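Local coordinates for lactaldehyde dehydrogenase (PDB 3PQA), which oxidises lactaldehyde to lactate with NAD, in preference to NADP, for coenzyme F420 biosynthesis and works as a homotetramer, at residues I292-G305 against L341-I355. Residues are numbered along the deposited sequence; the frame is centred on the assembly and turned at random.
Sequences IEMFVNKAKVLNVG and LLGGKRDKALFYPTI
I355 CD1 nests among F295, V296 and A299 of the helix in packing that is apolar throughout: it lies 3.7 Å from F295 CE2 and 3.8 Å from A299 CB, with V296 CG2 close by. A299 CB also receives L342 CD2, while K300 CG touches L342 CD1. Farther back along the helix, I292 CG2 presses tightly on L341 CD1 at 3.5 Å, the two side chains crossing at about a right angle. A classic beta bulge sets L341 and L342 opposite I355, whose carbonyl oxygen accepts from both amides, and both leucines point at helix 288-300. This helix packs on strands 339-342 and 350-357 of the mixed sheet that also holds strand 278-284, consistent with the catalytic domain of the aldehyde dehydrogenase family. Beyond the helix, V304 fits among Y352, L350 and P353. With CG1 anti to the backbone N (chi1 -175°), that methyl sits over one face of the Y352 ring in a CH-pi contact, 3.9 Å from the centroid, and meets L350 CD1 at 3.7 Å; CG2 instead meets P353 CD. Replacing L350 with alanine would probably open a gap beside V304 CG1, leaving that methyl to the tyrosine face. The polar link here is indirect: one water donates to V304 O and hydrogen-bonds Y352 OH at 2.6 Å.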
ATOM      1  N   ILE B 292      -8.050  32.547  29.759  1.00 17.91           N
ATOM      2  CA  ILE B 292      -7.791  32.127  31.136  1.00 19.51           C
ATOM      3  C   ILE B 292      -9.070  32.156  31.989  1.00 18.91           C
ATOM      4  O   ILE B 292      -9.369  31.197  32.690  1.00 18.29           O
ATOM      5  CB  ILE B 292      -6.636  32.926  31.778  1.00 21.85           C
ATOM      6  CG1 ILE B 292      -5.298  32.529  31.133  1.00 22.28           C
ATOM      7  CG2 ILE B 292      -6.601  32.701  33.295  1.00 22.34           C
ATOM      8  CD1 ILE B 292      -4.123  33.499  31.409  1.00 22.28           C
ATOM      9  N   GLU B 293      -9.828  33.245  31.907  1.00 19.58           N
ATOM     10  CA  GLU B 293     -11.074  33.353  32.658  1.00 21.89           C
ATOM     11  C   GLU B 293     -12.034  32.208  32.307  1.00 20.34           C
ATOM     12  O   GLU B 293     -12.587  31.558  33.202  1.00 19.96           O
ATOM     13  CB  GLU B 293     -11.746  34.713  32.419  1.00 26.29           C
ATOM     14  CG  GLU B 293     -13.022  34.902  33.217  1.00 30.15           C
ATOM     15  CD  GLU B 293     -13.869  36.077  32.748  1.00 27.85           C
ATOM     16  OE1 GLU B 293     -14.907  36.323  33.380  1.00 30.44           O
ATOM     17  OE2 GLU B 293     -13.520  36.736  31.748  1.00 30.29           O
ATOM     18  N   MET B 294     -12.216  31.954  31.008  1.00 19.47           N
ATOM     19  CA  MET B 294     -13.114  30.894  30.550  1.00 19.55           C
ATOM     20  C   MET B 294     -12.623  29.514  31.026  1.00 17.85           C
ATOM     21  O   MET B 294     -13.412  28.684  31.477  1.00 17.18           O
ATOM     22  CB  MET B 294     -13.269  30.911  29.014  1.00 21.87           C
ATOM     23  CG  MET B 294     -13.900  32.189  28.416  1.00 23.15           C
ATOM     24  SD  MET B 294     -13.670  32.372  26.611  1.00 22.30           S
ATOM     25  CE  MET B 294     -14.683  31.039  26.024  1.00 23.26           C
ATOM     26  N   PHE B 295     -11.313  29.288  30.938  1.00 16.36           N
ATOM     27  CA  PHE B 295     -10.707  28.000  31.269  1.00 15.89           C
ATOM     28  C   PHE B 295     -10.777  27.698  32.772  1.00 15.54           C
ATOM     29  O   PHE B 295     -11.187  26.616  33.169  1.00 16.21           O
ATOM     30  CB  PHE B 295      -9.271  27.975  30.748  1.00 16.60           C
ATOM     31  CG  PHE B 295      -8.576  26.647  30.908  1.00 17.05           C
ATOM     32  CD1 PHE B 295      -8.963  25.539  30.152  1.00 16.68           C
ATOM     33  CD2 PHE B 295      -7.516  26.525  31.792  1.00 16.71           C
ATOM     34  CE1 PHE B 295      -8.299  24.319  30.294  1.00 17.07           C
ATOM     35  CE2 PHE B 295      -6.839  25.320  31.944  1.00 17.09           C
ATOM     36  CZ  PHE B 295      -7.234  24.209  31.196  1.00 16.65           C
ATOM     37  N   VAL B 296     -10.406  28.674  33.599  1.00 15.66           N
ATOM     38  CA  VAL B 296     -10.521  28.532  35.056  1.00 16.53           C
ATOM     39  C   VAL B 296     -11.980  28.270  35.476  1.00 16.56           C
ATOM     40  O   VAL B 296     -12.251  27.369  36.272  1.00 16.39           O
ATOM     41  CB  VAL B 296      -9.943  29.775  35.781  1.00 17.34           C
ATOM     42  CG1 VAL B 296     -10.308  29.768  37.259  1.00 17.74           C
ATOM     43  CG2 VAL B 296      -8.422  29.848  35.601  1.00 17.65           C
ATOM     44  N   ASN B 297     -12.917  29.030  34.903  1.00 17.16           N
ATOM     45  CA  ASN B 297     -14.343  28.892  35.234  1.00 18.68           C
ATOM     46  C   ASN B 297     -14.915  27.504  34.968  1.00 18.53           C
ATOM     47  O   ASN B 297     -15.715  27.005  35.755  1.00 18.38           O
ATOM     48  CB  ASN B 297     -15.191  29.952  34.521  1.00 20.41           C
ATOM     49  CG  ASN B 297     -15.104  31.303  35.185  1.00 20.08           C
ATOM     50  OD1 ASN B 297     -14.499  31.444  36.249  1.00 20.72           O
ATOM     51  ND2 ASN B 297     -15.706  32.312  34.561  1.00 20.78           N
ATOM     52  N   LYS B 298     -14.497  26.889  33.862  1.00 19.55           N
ATOM     53  CA  LYS B 298     -14.936  25.546  33.511  1.00 21.32           C
ATOM     54  C   LYS B 298     -14.242  24.507  34.391  1.00 20.49           C
ATOM     55  O   LYS B 298     -14.840  23.494  34.748  1.00 20.64           O
ATOM     56  CB  LYS B 298     -14.700  25.259  32.019  1.00 24.24           C
ATOM     57  CG  LYS B 298     -15.483  26.159  31.034  1.00 25.42           C
ATOM     58  CD  LYS B 298     -16.975  25.832  30.945  1.00 25.24           C
ATOM     59  CE  LYS B 298     -17.514  26.165  29.546  1.00 25.53           C
ATOM     60  NZ  LYS B 298     -18.750  25.389  29.196  1.00 25.72           N
ATOM     61  N   ALA B 299     -12.991  24.768  34.754  1.00 19.50           N
ATOM     62  CA  ALA B 299     -12.239  23.848  35.608  1.00 19.80           C
ATOM     63  C   ALA B 299     -12.760  23.843  37.047  1.00 20.58           C
ATOM     64  O   ALA B 299     -12.696  22.817  37.729  1.00 20.33           O
ATOM     65  CB  ALA B 299     -10.759  24.191  35.587  1.00 19.58           C
ATOM     66  N   LYS B 300     -13.247  25.002  37.491  1.00 21.78           N
ATOM     67  CA  LYS B 300     -13.866  25.192  38.817  1.00 24.19           C
ATOM     68  C   LYS B 300     -15.018  24.262  39.156  1.00 23.56           C
ATOM     69  O   LYS B 300     -15.216  23.912  40.320  1.00 24.29           O
ATOM     70  CB  LYS B 300     -14.423  26.616  38.930  1.00 27.25           C
ATOM     71  CG  LYS B 300     -13.464  27.621  39.439  1.00 30.61           C
ATOM     72  CD  LYS B 300     -14.203  28.927  39.704  1.00 28.74           C
ATOM     73  CE  LYS B 300     -13.243  30.013  40.147  1.00 31.24           C
ATOM     74  NZ  LYS B 300     -13.941  31.323  40.238  1.00 29.43           N
ATOM     75  N   VAL B 301     -15.802  23.906  38.146  1.00 22.88           N
ATOM     76  CA  VAL B 301     -17.048  23.182  38.364  1.00 22.60           C
ATOM     77  C   VAL B 301     -16.888  21.667  38.200  1.00 21.80           C
ATOM     78  O   VAL B 301     -17.862  20.930  38.295  1.00 22.21           O
ATOM     79  CB  VAL B 301     -18.205  23.735  37.476  1.00 23.09           C
ATOM     80  CG1 VAL B 301     -18.435  25.218  37.765  1.00 23.95           C
ATOM     81  CG2 VAL B 301     -17.928  23.500  35.996  1.00 23.97           C
ATOM     82  N   LEU B 302     -15.656  21.213  37.961  1.00 20.55           N
ATOM     83  CA  LEU B 302     -15.379  19.777  37.879  1.00 19.39           C
ATOM     84  C   LEU B 302     -15.621  19.095  39.222  1.00 19.18           C
ATOM     85  O   LEU B 302     -15.322  19.656  40.276  1.00 18.85           O
ATOM     86  CB  LEU B 302     -13.952  19.510  37.388  1.00 19.49           C
ATOM     87  CG  LEU B 302     -13.545  19.991  35.987  1.00 19.50           C
ATOM     88  CD1 LEU B 302     -12.030  19.838  35.814  1.00 19.46           C
ATOM     89  CD2 LEU B 302     -14.296  19.254  34.865  1.00 19.50           C
ATOM     90  N   ASN B 303     -16.191  17.899  39.172  1.00 19.87           N
ATOM     91  CA  ASN B 303     -16.415  17.122  40.378  1.00 20.54           C
ATOM     92  C   ASN B 303     -15.222  16.231  40.670  1.00 19.45           C
ATOM     93  O   ASN B 303     -14.905  15.292  39.917  1.00 19.27           O
ATOM     94  CB  ASN B 303     -17.717  16.311  40.298  1.00 23.12           C
ATOM     95  CG  ASN B 303     -18.950  17.189  40.177  1.00 25.13           C
ATOM     96  OD1 ASN B 303     -19.110  18.170  40.906  1.00 23.47           O
ATOM     97  ND2 ASN B 303     -19.839  16.829  39.256  1.00 23.51           N
ATOM     98  N   VAL B 304     -14.568  16.544  41.780  1.00 19.02           N
ATOM     99  CA  VAL B 304     -13.370  15.863  42.221  1.00 19.31           C
ATOM    100  C   VAL B 304     -13.764  14.942  43.368  1.00 19.46           C
ATOM    101  O   VAL B 304     -14.320  15.391  44.362  1.00 19.66           O
ATOM    102  CB  VAL B 304     -12.316  16.893  42.691  1.00 19.07           C
ATOM    103  CG1 VAL B 304     -10.996  16.212  43.041  1.00 19.06           C
ATOM    104  CG2 VAL B 304     -12.119  17.978  41.624  1.00 19.09           C
ATOM    105  N   GLY B 305     -13.490  13.649  43.240  1.00 18.67           N
ATOM    106  CA  GLY B 305     -13.907  12.723  44.285  1.00 17.64           C
ATOM    107  C   GLY B 305     -13.760  11.256  43.948  1.00 16.82           C
ATOM    108  O   GLY B 305     -12.866  10.873  43.187  1.00 16.44           O
ATOM    109  N   LEU B 341      -3.786  30.303  39.889  1.00 21.87           N
ATOM    110  CA  LEU B 341      -5.108  30.759  39.479  1.00 21.39           C
ATOM    111  C   LEU B 341      -6.245  29.887  40.000  1.00 20.82           C
ATOM    112  O   LEU B 341      -7.368  30.361  40.161  1.00 21.04           O
ATOM    113  CB  LEU B 341      -5.188  30.846  37.954  1.00 21.88           C
ATOM    114  CG  LEU B 341      -4.127  31.708  37.268  1.00 20.70           C
ATOM    115  CD1 LEU B 341      -4.351  31.690  35.772  1.00 21.91           C
ATOM    116  CD2 LEU B 341      -4.124  33.143  37.801  1.00 21.97           C
ATOM    117  N   LEU B 342      -5.953  28.611  40.243  1.00 19.99           N
ATOM    118  CA  LEU B 342      -6.938  27.659  40.745  1.00 20.30           C
ATOM    119  C   LEU B 342      -6.232  26.478  41.391  1.00 21.75           C
ATOM    120  O   LEU B 342      -5.175  26.057  40.925  1.00 20.81           O
ATOM    121  CB  LEU B 342      -7.833  27.142  39.607  1.00 19.62           C
ATOM    122  CG  LEU B 342      -8.933  26.149  40.001  1.00 19.72           C
ATOM    123  CD1 LEU B 342     -10.045  26.859  40.783  1.00 19.58           C
ATOM    124  CD2 LEU B 342      -9.499  25.418  38.800  1.00 19.54           C
ATOM    125  N   GLY B 343      -6.829  25.949  42.457  1.00 24.18           N
ATOM    126  CA  GLY B 343      -6.411  24.671  43.025  1.00 26.45           C
ATOM    127  C   GLY B 343      -5.149  24.766  43.847  1.00 28.75           C
ATOM    128  O   GLY B 343      -5.052  25.595  44.755  1.00 29.01           O
ATOM    129  N   GLY B 344      -4.178  23.921  43.518  1.00 30.09           N
ATOM    130  CA  GLY B 344      -2.921  23.844  44.253  1.00 31.53           C
ATOM    131  C   GLY B 344      -3.115  23.203  45.614  1.00 32.61           C
ATOM    132  O   GLY B 344      -2.363  23.485  46.549  1.00 32.97           O
ATOM    133  N   LYS B 345      -4.130  22.341  45.712  1.00 32.11           N
ATOM    134  CA  LYS B 345      -4.531  21.688  46.959  1.00 31.51           C
ATOM    135  C   LYS B 345      -4.610  20.168  46.779  1.00 30.33           C
ATOM    136  O   LYS B 345      -4.900  19.673  45.679  1.00 30.52           O
ATOM    137  CB  LYS B 345      -5.866  22.257  47.473  1.00 32.36           C
ATOM    138  CG  LYS B 345      -6.818  22.709  46.374  1.00 32.67           C
ATOM    139  CD  LYS B 345      -7.890  23.660  46.886  1.00 32.61           C
ATOM    140  CE  LYS B 345      -9.273  23.036  46.786  1.00 32.69           C
ATOM    141  NZ  LYS B 345     -10.272  23.749  47.619  1.00 32.71           N
ATOM    142  N   ARG B 346      -4.354  19.452  47.872  1.00 28.54           N
ATOM    143  CA  ARG B 346      -4.206  18.000  47.884  1.00 26.89           C
ATOM    144  C   ARG B 346      -4.974  17.438  49.087  1.00 26.48           C
ATOM    145  O   ARG B 346      -4.986  18.045  50.155  1.00 26.66           O
ATOM    146  CB  ARG B 346      -2.710  17.667  48.015  1.00 25.84           C
ATOM    147  CG  ARG B 346      -2.344  16.220  47.870  1.00 25.48           C
ATOM    148  CD  ARG B 346      -0.829  16.001  47.823  1.00 25.39           C
ATOM    149  NE  ARG B 346      -0.122  16.293  49.070  1.00 25.10           N
ATOM    150  CZ  ARG B 346      -0.060  15.490  50.132  1.00 25.11           C
ATOM    151  NH1 ARG B 346      -0.702  14.327  50.159  1.00 24.91           N
ATOM    152  NH2 ARG B 346       0.633  15.872  51.192  1.00 24.88           N
ATOM    153  N   ASP B 347      -5.625  16.297  48.903  1.00 25.66           N
ATOM    154  CA  ASP B 347      -6.214  15.556  50.011  1.00 25.63           C
ATOM    155  C   ASP B 347      -5.747  14.120  49.856  1.00 23.96           C
ATOM    156  O   ASP B 347      -6.342  13.355  49.092  1.00 23.66           O
ATOM    157  CB  ASP B 347      -7.733  15.627  49.950  1.00 28.86           C
ATOM    158  CG  ASP B 347      -8.404  14.918  51.113  1.00 28.84           C
ATOM    159  OD1 ASP B 347      -7.707  14.341  51.989  1.00 29.21           O
ATOM    160  OD2 ASP B 347      -9.653  14.936  51.150  1.00 29.23           O
ATOM    161  N   LYS B 348      -4.674  13.771  50.565  1.00 23.67           N
ATOM    162  CA  LYS B 348      -3.930  12.529  50.328  1.00 24.38           C
ATOM    163  C   LYS B 348      -3.524  12.471  48.845  1.00 23.88           C
ATOM    164  O   LYS B 348      -2.830  13.361  48.371  1.00 23.78           O
ATOM    165  CB  LYS B 348      -4.719  11.294  50.778  1.00 26.04           C
ATOM    166  CG  LYS B 348      -5.030  11.272  52.283  1.00 27.00           C
ATOM    167  CD  LYS B 348      -6.156  10.300  52.589  1.00 26.72           C
ATOM    168  CE  LYS B 348      -7.475  10.811  52.000  1.00 27.19           C
ATOM    169  NZ  LYS B 348      -8.578   9.826  52.131  1.00 26.98           N
ATOM    170  N   ALA B 349      -3.977  11.463  48.110  1.00 23.00           N
ATOM    171  CA  ALA B 349      -3.626  11.370  46.692  1.00 22.15           C
ATOM    172  C   ALA B 349      -4.587  12.142  45.775  1.00 21.30           C
ATOM    173  O   ALA B 349      -4.340  12.259  44.564  1.00 20.75           O
ATOM    174  CB  ALA B 349      -3.509   9.910  46.265  1.00 21.64           C
ATOM    175  N   LEU B 350      -5.675  12.661  46.342  1.00 20.33           N
ATOM    176  CA  LEU B 350      -6.655  13.412  45.565  1.00 20.10           C
ATOM    177  C   LEU B 350      -6.131  14.826  45.289  1.00 20.02           C
ATOM    178  O   LEU B 350      -6.073  15.679  46.184  1.00 20.12           O
ATOM    179  CB  LEU B 350      -8.028  13.425  46.251  1.00 20.32           C
ATOM    180  CG  LEU B 350      -9.227  13.933  45.440  1.00 19.85           C
ATOM    181  CD1 LEU B 350      -9.479  13.059  44.201  1.00 20.39           C
ATOM    182  CD2 LEU B 350     -10.490  14.003  46.297  1.00 20.40           C
ATOM    183  N   PHE B 351      -5.724  15.058  44.045  1.00 18.98           N
ATOM    184  CA  PHE B 351      -5.127  16.331  43.670  1.00 18.58           C
ATOM    185  C   PHE B 351      -6.114  17.157  42.865  1.00 18.29           C
ATOM    186  O   PHE B 351      -6.618  16.706  41.831  1.00 18.05           O
ATOM    187  CB  PHE B 351      -3.826  16.127  42.889  1.00 18.82           C
ATOM    188  CG  PHE B 351      -2.831  17.234  43.089  1.00 19.45           C
ATOM    189  CD1 PHE B 351      -3.015  18.469  42.478  1.00 18.88           C
ATOM    190  CD2 PHE B 351      -1.726  17.047  43.918  1.00 18.89           C
ATOM    191  CE1 PHE B 351      -2.114  19.501  42.666  1.00 19.51           C
ATOM    192  CE2 PHE B 351      -0.821  18.082  44.136  1.00 19.51           C
ATOM    193  CZ  PHE B 351      -1.011  19.316  43.501  1.00 18.94           C
ATOM    194  N   TYR B 352      -6.376  18.378  43.326  1.00 18.01           N
ATOM    195  CA  TYR B 352      -7.407  19.198  42.697  1.00 18.47           C
ATOM    196  C   TYR B 352      -6.908  19.881  41.426  1.00 18.49           C
ATOM    197  O   TYR B 352      -5.719  20.209  41.324  1.00 17.69           O
ATOM    198  CB  TYR B 352      -7.979  20.203  43.718  1.00 19.09           C
ATOM    199  CG  TYR B 352      -8.823  19.487  44.745  1.00 20.31           C
ATOM    200  CD1 TYR B 352      -8.225  18.761  45.780  1.00 19.24           C
ATOM    201  CD2 TYR B 352     -10.208  19.481  44.646  1.00 19.27           C
ATOM    202  CE1 TYR B 352      -8.994  18.060  46.699  1.00 20.42           C
ATOM    203  CE2 TYR B 352     -10.990  18.790  45.564  1.00 20.45           C
ATOM    204  CZ  TYR B 352     -10.375  18.074  46.583  1.00 19.39           C
ATOM    205  OH  TYR B 352     -11.138  17.391  47.504  1.00 20.52           O
ATOM    206  N   PRO B 353      -7.808  20.071  40.442  1.00 18.91           N
ATOM    207  CA  PRO B 353      -7.464  20.825  39.235  1.00 19.27           C
ATOM    208  C   PRO B 353      -6.708  22.112  39.592  1.00 19.70           C
ATOM    209  O   PRO B 353      -7.193  22.932  40.388  1.00 19.71           O
ATOM    210  CB  PRO B 353      -8.831  21.101  38.612  1.00 19.12           C
ATOM    211  CG  PRO B 353      -9.596  19.845  38.925  1.00 19.39           C
ATOM    212  CD  PRO B 353      -9.156  19.480  40.338  1.00 19.07           C
ATOM    213  N   THR B 354      -5.512  22.241  39.028  1.00 19.21           N
ATOM    214  CA  THR B 354      -4.568  23.305  39.379  1.00 19.06           C
ATOM    215  C   THR B 354      -4.117  24.025  38.102  1.00 18.74           C
ATOM    216  O   THR B 354      -3.741  23.392  37.113  1.00 18.70           O
ATOM    217  CB  THR B 354      -3.372  22.725  40.172  1.00 19.29           C
ATOM    218  OG1 THR B 354      -3.848  22.221  41.427  1.00 19.11           O
ATOM    219  CG2 THR B 354      -2.296  23.772  40.427  1.00 19.23           C
ATOM    220  N   ILE B 355      -4.190  25.351  38.123  1.00 18.15           N
ATOM    221  CA  ILE B 355      -3.879  26.154  36.957  1.00 18.38           C
ATOM    222  C   ILE B 355      -2.999  27.310  37.412  1.00 18.86           C
ATOM    223  O   ILE B 355      -3.297  27.958  38.414  1.00 18.09           O
ATOM    224  CB  ILE B 355      -5.166  26.702  36.312  1.00 18.29           C
ATOM    225  CG1 ILE B 355      -6.119  25.554  35.953  1.00 17.97           C
ATOM    226  CG2 ILE B 355      -4.848  27.577  35.084  1.00 18.03           C
ATOM    227  CD1 ILE B 355      -7.478  26.013  35.478  1.00 18.26           C
TER
HETATM  228  O   HOH W   1     -13.404  16.655  46.574  1.00 36.15           O